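NADH:ubiquinone oxidoreductase, Na translocating, F subunit (Porphyromonas gingivalis, PDB 2R6H) binds flavin-adenine dinucleotide (FAD) and belongs to the flavoprotein oxidoreductases that join an antiparallel FAD-binding barrel to a Rossmann-like nucleotide-binding domain. Local coordinates at residues I49-R55 / T78-E84; R55-I61 / A74-T78. All coordinates share one frame; numbering follows the deposited sequence.

Contact 1: I49-R55 / T78-E84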
loop_
_atom_site.group_PDB
_atom_site.type_symbol
_atom_site.label_atom_id
_atom_site.label_comp_id
_atom_site.label_asym_id
_atom_site.label_seq_id
_atom_site.Cartn_x
_atom_site.Cartn_y
_atom_site.Cartn_z
ATOM N N ILE A 49 17.545 -7.242 -4.711
ATOM C CA ILE A 49 18.099 -7.213 -3.378
ATOM C C ILE A 49 19.382 -8.056 -3.387
ATOM O O ILE A 49 19.343 -9.253 -3.709
ATOM C CB ILE A 49 17.113 -7.806 -2.371
ATOM C CG1 ILE A 49 16.084 -6.763 -1.955
ATOM C CG2 ILE A 49 17.839 -8.232 -1.150
ATOM C CD1 ILE A 49 14.976 -6.612 -2.925
ATOM N N PRO A 50 20.524 -7.445 -3.023
ATOM C CA PRO A 50 21.825 -8.114 -3.092
ATOM C C PRO A 50 22.131 -8.877 -1.809
ATOM O O PRO A 50 21.318 -8.860 -0.877
ATOM C CB PRO A 50 22.768 -6.930 -3.195
ATOM C CG PRO A 50 22.167 -5.989 -2.183
ATOM C CD PRO A 50 20.645 -6.154 -2.321
ATOM N N LYS A 51 23.286 -9.538 -1.762
ATOM C CA LYS A 51 23.762 -10.103 -0.510
ATOM C C LYS A 51 24.023 -8.923 0.422
ATOM O O LYS A 51 24.470 -7.870 -0.023
ATOM C CB LYS A 51 25.038 -10.920 -0.727
ATOM C CG LYS A 51 24.840 -12.166 -1.588
ATOM C CD LYS A 51 26.101 -13.062 -1.673
ATOM C CE LYS A 51 26.376 -13.792 -0.353
ATOM N NZ LYS A 51 27.381 -14.894 -0.458
ATOM N N TYR A 52 23.727 -9.084 1.705
ATOM C CA TYR A 52 23.874 -7.975 2.626
ATOM C C TYR A 52 23.624 -8.341 4.085
ATOM O O TYR A 52 23.207 -9.447 4.419
ATOM C CB TYR A 52 22.923 -6.849 2.234
ATOM C CG TYR A 52 21.526 -7.087 2.741
ATOM C CD1 TYR A 52 20.571 -7.680 1.935
ATOM C CD2 TYR A 52 21.170 -6.753 4.040
ATOM C CE1 TYR A 52 19.298 -7.916 2.402
ATOM C CE2 TYR A 52 19.902 -6.985 4.515
ATOM C CZ TYR A 52 18.965 -7.568 3.691
ATOM O OH TYR A 52 17.688 -7.810 4.156
ATOM N N ASN A 53 23.851 -7.361 4.943
ATOM C CA ASN A 53 23.776 -7.533 6.372
ATOM C C ASN A 53 23.245 -6.238 6.946
ATOM O O ASN A 53 23.781 -5.190 6.623
ATOM C CB ASN A 53 25.196 -7.734 6.873
ATOM C CG ASN A 53 25.255 -8.425 8.209
ATOM O OD1 ASN A 53 24.458 -8.147 9.104
ATOM N ND2 ASN A 53 26.211 -9.335 8.356
ATOM N N ILE A 54 22.208 -6.270 7.780
ATOM C CA ILE A 54 21.844 -5.028 8.473
ATOM C C ILE A 54 21.136 -5.030 9.820
ATOM O O ILE A 54 20.164 -5.741 10.028
ATOM C CB ILE A 54 21.085 -4.031 7.591
ATOM C CG1 ILE A 54 21.459 -2.619 8.073
ATOM C CG2 ILE A 54 19.590 -4.300 7.649
ATOM C CD1 ILE A 54 20.448 -1.555 7.783
ATOM N N ARG A 55 21.622 -4.184 10.724
ATOM C CA ARG A 55 20.986 -3.953 12.016
ATOM C C ARG A 55 19.853 -2.919 11.910
ATOM O O ARG A 55 20.033 -1.845 11.336
ATOM C CB ARG A 55 22.027 -3.470 13.027
ATOM C CG ARG A 55 23.196 -4.420 13.237
ATOM C CD ARG A 55 24.130 -3.936 14.339
ATOM N NE ARG A 55 25.386 -3.399 13.821
ATOM C CZ ARG A 55 26.232 -2.658 14.534
ATOM N NH1 ARG A 55 25.950 -2.347 15.794
ATOM N NH2 ARG A 55 27.355 -2.217 13.986
ATOM N N THR A 78 17.955 -7.891 13.506
ATOM C CA THR A 78 18.980 -7.821 12.454
ATOM C C THR A 78 18.577 -8.742 11.308
ATOM O O THR A 78 17.755 -9.622 11.502
ATOM C CB THR A 78 20.383 -8.215 12.950
ATOM O OG1 THR A 78 20.326 -9.508 13.547
ATOM C CG2 THR A 78 20.909 -7.225 13.952
ATOM N N CYS A 79 19.134 -8.532 10.120
ATOM C CA CYS A 79 18.792 -9.363 8.961
ATOM C C CYS A 79 19.967 -9.614 8.010
ATOM O O CYS A 79 20.569 -8.677 7.494
ATOM C CB CYS A 79 17.612 -8.761 8.187
ATOM S SG CYS A 79 16.996 -9.802 6.828
ATOM N N LYS A 80 20.271 -10.890 7.782
ATOM C CA LYS A 80 21.336 -11.306 6.876
ATOM C C LYS A 80 20.753 -11.965 5.615
ATOM O O LYS A 80 19.998 -12.927 5.698
ATOM C CB LYS A 80 22.251 -12.292 7.601
ATOM C CG LYS A 80 23.506 -12.686 6.852
ATOM C CD LYS A 80 24.748 -12.053 7.469
ATOM C CE LYS A 80 25.998 -12.244 6.596
ATOM N NZ LYS A 80 26.479 -13.669 6.532
ATOM N N ASN A 81 21.088 -11.450 4.442
ATOM C CA ASN A 81 20.686 -12.122 3.210
ATOM C C ASN A 81 21.897 -12.721 2.529
ATOM O O ASN A 81 22.849 -12.012 2.241
ATOM C CB ASN A 81 19.991 -11.147 2.261
ATOM C CG ASN A 81 19.630 -11.784 0.934
ATOM O OD1 ASN A 81 19.264 -12.958 0.872
ATOM N ND2 ASN A 81 19.733 -11.009 -0.138
ATOM N N GLU A 82 21.872 -14.020 2.265
ATOM C CA GLU A 82 23.063 -14.667 1.726
ATOM C C GLU A 82 22.930 -15.091 0.274
ATOM O O GLU A 82 23.760 -15.835 -0.233
ATOM C CB GLU A 82 23.472 -15.864 2.583
ATOM C CG GLU A 82 23.732 -15.513 4.044
ATOM C CD GLU A 82 24.083 -16.734 4.892
ATOM O OE1 GLU A 82 25.237 -17.218 4.788
ATOM O OE2 GLU A 82 23.210 -17.192 5.672
ATOM N N GLU A 83 21.896 -14.609 -0.402
ATOM C CA GLU A 83 21.746 -14.904 -1.818
ATOM C C GLU A 83 20.919 -13.846 -2.553
ATOM O O GLU A 83 19.804 -13.517 -2.148
ATOM C CB GLU A 83 21.152 -16.302 -2.002
ATOM C CG GLU A 83 21.455 -16.953 -3.352
ATOM C CD GLU A 83 20.433 -18.023 -3.730
ATOM O OE1 GLU A 83 19.447 -18.182 -2.973
ATOM O OE2 GLU A 83 20.617 -18.694 -4.779
ATOM N N GLU A 84 21.481 -13.315 -3.634
ATOM C CA GLU A 84 20.807 -12.298 -4.431
ATOM C C GLU A 84 19.404 -12.735 -4.791
ATOM O O GLU A 84 19.167 -13.905 -5.070
ATOM C CB GLU A 84 21.609 -11.969 -5.689
ATOM C CG GLU A 84 22.732 -10.981 -5.434
ATOM C CD GLU A 84 23.879 -11.102 -6.436
ATOM O OE1 GLU A 84 23.623 -10.979 -7.660
ATOM O OE2 GLU A 84 25.037 -11.314 -5.993
#
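Strands 52-55 and 78-81 run antiparallel at 178°, their axes 4.8 Å apart, with Tyr-52/Asn-81 and Ile-54/Cys-79 as hydrogen-bonded pairs and Asn-53/Lys-80 and Arg-55/Thr-78 as non-hydrogen-bonded ones. Each hydrogen-bonded pair exchanges two backbone bonds, such as Tyr-52 N to Asn-81 O at 3.1 Å. On the face carrying Tyr-52, Ile-54, Cys-79 and Asn-81, the tyrosine has its CG set between its own N and carbonyl carbon (chi1 82°), which turns one ring face to Asn-81, whose backbone N lies over it. There Asn-81 CB packs against CE1, with ring and amide planes 60° apart. The amide reaches on past the strand end: ND2 donates to Pro-50 O at 2.8 Å from above the carbonyl plane, and two weak bonds to Glu-83 N and O help fix its rotation. This ribbon continues the barrel pair 44-49/85-90 outward, since Ile-49 still bonds to Thr-85 through the backbone. Cys-79 SG lies 5.4 Å from the Tyr-52 ring centroid, an oblique sulfur-aromatic contact, while the phenol OH bonds to Ile-127 O in helix 127-132. On the other face Asn-53 ND2 rests against the Lys-80 chain at CD, and Arg-55 runs alongside Thr-78.

Contact 2: R55-I61 / A74-T78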
loop_
_atom_site.group_PDB
_atom_site.type_symbol
_atom_site.label_atom_id
_atom_site.label_comp_id
_atom_site.label_asym_id
_atom_site.label_seq_id
_atom_site.Cartn_x
_atom_site.Cartn_y
_atom_site.Cartn_z
ATOM N N ARG A 55 21.622 -4.184 10.724
ATOM C CA ARG A 55 20.986 -3.953 12.016
ATOM C C ARG A 55 19.853 -2.919 11.910
ATOM O O ARG A 55 20.033 -1.845 11.336
ATOM C CB ARG A 55 22.027 -3.470 13.027
ATOM C CG ARG A 55 23.196 -4.420 13.237
ATOM C CD ARG A 55 24.130 -3.936 14.339
ATOM N NE ARG A 55 25.386 -3.399 13.821
ATOM C CZ ARG A 55 26.232 -2.658 14.534
ATOM N NH1 ARG A 55 25.950 -2.347 15.794
ATOM N NH2 ARG A 55 27.355 -2.217 13.986
ATOM N N TYR A 56 18.695 -3.238 12.480
ATOM C CA TYR A 56 17.550 -2.327 12.498
ATOM C C TYR A 56 17.838 -1.024 13.271
ATOM O O TYR A 56 17.099 -0.051 13.157
ATOM C CB TYR A 56 16.333 -3.020 13.106
ATOM C CG TYR A 56 15.496 -3.804 12.123
ATOM C CD1 TYR A 56 14.125 -3.884 12.270
ATOM C CD2 TYR A 56 16.082 -4.466 11.049
ATOM C CE1 TYR A 56 13.357 -4.611 11.377
ATOM C CE2 TYR A 56 15.325 -5.188 10.146
ATOM C CZ TYR A 56 13.964 -5.260 10.314
ATOM O OH TYR A 56 13.190 -5.969 9.429
ATOM N N ALA A 57 18.897 -1.012 14.070
ATOM C CA ALA A 57 19.214 0.169 14.854
ATOM C C ALA A 57 19.757 1.263 13.943
ATOM O O ALA A 57 20.019 2.383 14.382
ATOM C CB ALA A 57 20.213 -0.169 15.938
ATOM N N ASP A 58 19.911 0.927 12.668
ATOM C CA ASP A 58 20.495 1.831 11.697
ATOM C C ASP A 58 19.425 2.574 10.931
ATOM O O ASP A 58 19.726 3.366 10.044
ATOM C CB ASP A 58 21.338 1.038 10.702
ATOM C CG ASP A 58 22.656 0.558 11.300
ATOM O OD1 ASP A 58 23.090 -0.584 10.947
ATOM O OD2 ASP A 58 23.237 1.334 12.112
ATOM N N TYR A 59 18.170 2.305 11.248
ATOM C CA TYR A 59 17.076 2.817 10.439
ATOM C C TYR A 59 16.748 4.260 10.796
ATOM O O TYR A 59 16.946 4.678 11.924
ATOM C CB TYR A 59 15.844 1.949 10.621
ATOM C CG TYR A 59 15.875 0.622 9.905
ATOM C CD1 TYR A 59 16.673 0.426 8.790
ATOM C CD2 TYR A 59 15.057 -0.421 10.322
ATOM C CE1 TYR A 59 16.673 -0.793 8.117
ATOM C CE2 TYR A 59 15.048 -1.638 9.668
ATOM C CZ TYR A 59 15.856 -1.828 8.563
ATOM O OH TYR A 59 15.841 -3.055 7.920
ATOM N N ASP A 60 16.250 5.022 9.830
ATOM C CA ASP A 60 15.854 6.401 10.084
ATOM C C ASP A 60 14.343 6.483 10.223
ATOM O O ASP A 60 13.619 6.356 9.237
ATOM C CB ASP A 60 16.317 7.320 8.950
ATOM C CG ASP A 60 16.318 8.792 9.349
ATOM O OD1 ASP A 60 15.777 9.115 10.425
ATOM O OD2 ASP A 60 16.870 9.626 8.594
ATOM N N ILE A 61 13.879 6.698 11.451
ATOM C CA ILE A 61 12.451 6.815 11.752
ATOM C C ILE A 61 12.114 8.129 12.469
ATOM O O ILE A 61 12.720 8.451 13.484
ATOM C CB ILE A 61 11.985 5.646 12.658
ATOM C CG1 ILE A 61 12.477 4.308 12.107
ATOM C CG2 ILE A 61 10.452 5.654 12.812
ATOM C CD1 ILE A 61 11.698 3.867 10.898
ATOM N N ALA A 74 11.926 -3.358 18.197
ATOM C CA ALA A 74 12.194 -3.680 16.812
ATOM C C ALA A 74 13.621 -3.273 16.484
ATOM O O ALA A 74 14.212 -3.775 15.531
ATOM C CB ALA A 74 11.215 -2.966 15.914
ATOM N N TRP A 75 14.178 -2.368 17.284
ATOM C CA TRP A 75 15.519 -1.868 17.053
ATOM C C TRP A 75 16.541 -2.947 17.311
ATOM O O TRP A 75 17.719 -2.782 16.981
ATOM C CB TRP A 75 15.831 -0.738 17.995
ATOM C CG TRP A 75 14.877 0.366 17.932
ATOM C CD1 TRP A 75 13.973 0.717 18.887
ATOM C CD2 TRP A 75 14.730 1.309 16.869
ATOM N NE1 TRP A 75 13.270 1.817 18.480
ATOM C CE2 TRP A 75 13.718 2.202 17.237
ATOM C CE3 TRP A 75 15.360 1.486 15.636
ATOM C CZ2 TRP A 75 13.312 3.250 16.427
ATOM C CZ3 TRP A 75 14.962 2.528 14.834
ATOM C CH2 TRP A 75 13.950 3.395 15.228
ATOM N N SER A 76 16.103 -4.047 17.922
ATOM C CA SER A 76 17.013 -5.130 18.228
ATOM C C SER A 76 17.100 -6.158 17.115
ATOM O O SER A 76 17.986 -7.018 17.136
ATOM C CB SER A 76 16.627 -5.783 19.532
ATOM O OG SER A 76 17.334 -5.168 20.581
ATOM N N LEU A 77 16.202 -6.070 16.137
ATOM C CA LEU A 77 16.239 -6.983 14.993
ATOM C C LEU A 77 17.504 -6.810 14.140
ATOM O O LEU A 77 18.080 -5.725 14.092
ATOM C CB LEU A 77 14.989 -6.787 14.140
ATOM C CG LEU A 77 13.738 -7.354 14.819
ATOM C CD1 LEU A 77 12.476 -6.816 14.178
ATOM C CD2 LEU A 77 13.749 -8.883 14.798
ATOM N N THR A 78 17.955 -7.891 13.506
ATOM C CA THR A 78 18.980 -7.821 12.454
ATOM C C THR A 78 18.577 -8.742 11.308
ATOM O O THR A 78 17.755 -9.622 11.502
ATOM C CB THR A 78 20.383 -8.215 12.950
ATOM O OG1 THR A 78 20.326 -9.508 13.547
ATOM C CG2 THR A 78 20.909 -7.225 13.952
HETATM O O HOH W 1 19.525 -3.993 15.276
#
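Tyr-56 opens a short 3-10 turn, 56-58, just where Leu-77 ends the turn that begins at Ala-74, its N bonded back to Ala-74 O, and one direct backbone hydrogen bond joins the two segments, Tyr-56 N to Leu-77 O at 3.0 Å. A water adds a second link: it accepts from Ala-57 N and donates to Trp-75 O. The Tyr-56 ring is sandwiched. Leu-77 CB sits over one face in a CH-pi contact, 3.7 Å from the centroid and offset toward the rim, while Tyr-59 CE2 lies over the centre of the opposite face. Both phenol hydroxyls bond to Ser-130, Tyr-56 OH to its OG and Tyr-59 OH to its O. Although the CB of Trp-75 points away from 55-61, its CG stands anti to the carbonyl carbon (chi1 -56°) and the six-membered ring swings back across the turn. Its edge meets the Tyr-56 carbonyl, Trp-75 CE3 to Tyr-56 O at 3.4 Å, and Trp-75 CH2 reaches Ile-61 CG1 at 3.6 Å; NE1 bonds to Asp-70 in helix 66-71. Two turns are thus paired at the base of a helix-bearing excursion between antiparallel strands of the FAD-binding domain, with the Tyr-56 side chain about 7 Å from the bound FAD.

The chain enters contact 1 from strand 44-49, passes along strand 52-55 into contact 2, makes the excursion through helix 66-71, returns by way of 74-78 and runs back down strand 78-81 to strand 85-90. Contact 2 is met between the two strands of contact 1, at the neck of the excursion, and the two share Arg-55 and Thr-78, with centres 14 Å apart. They also pack directly, Ile-54 CD1 lying 3.9 Å from Tyr-59 CE1. Tyr-52, Tyr-56 and Tyr-59 all reach the 127-132 region, so the ribbon and the turns lean on the same helix. Together they form an outlying part of the FAD-binding domain, one that still approaches the cofactor.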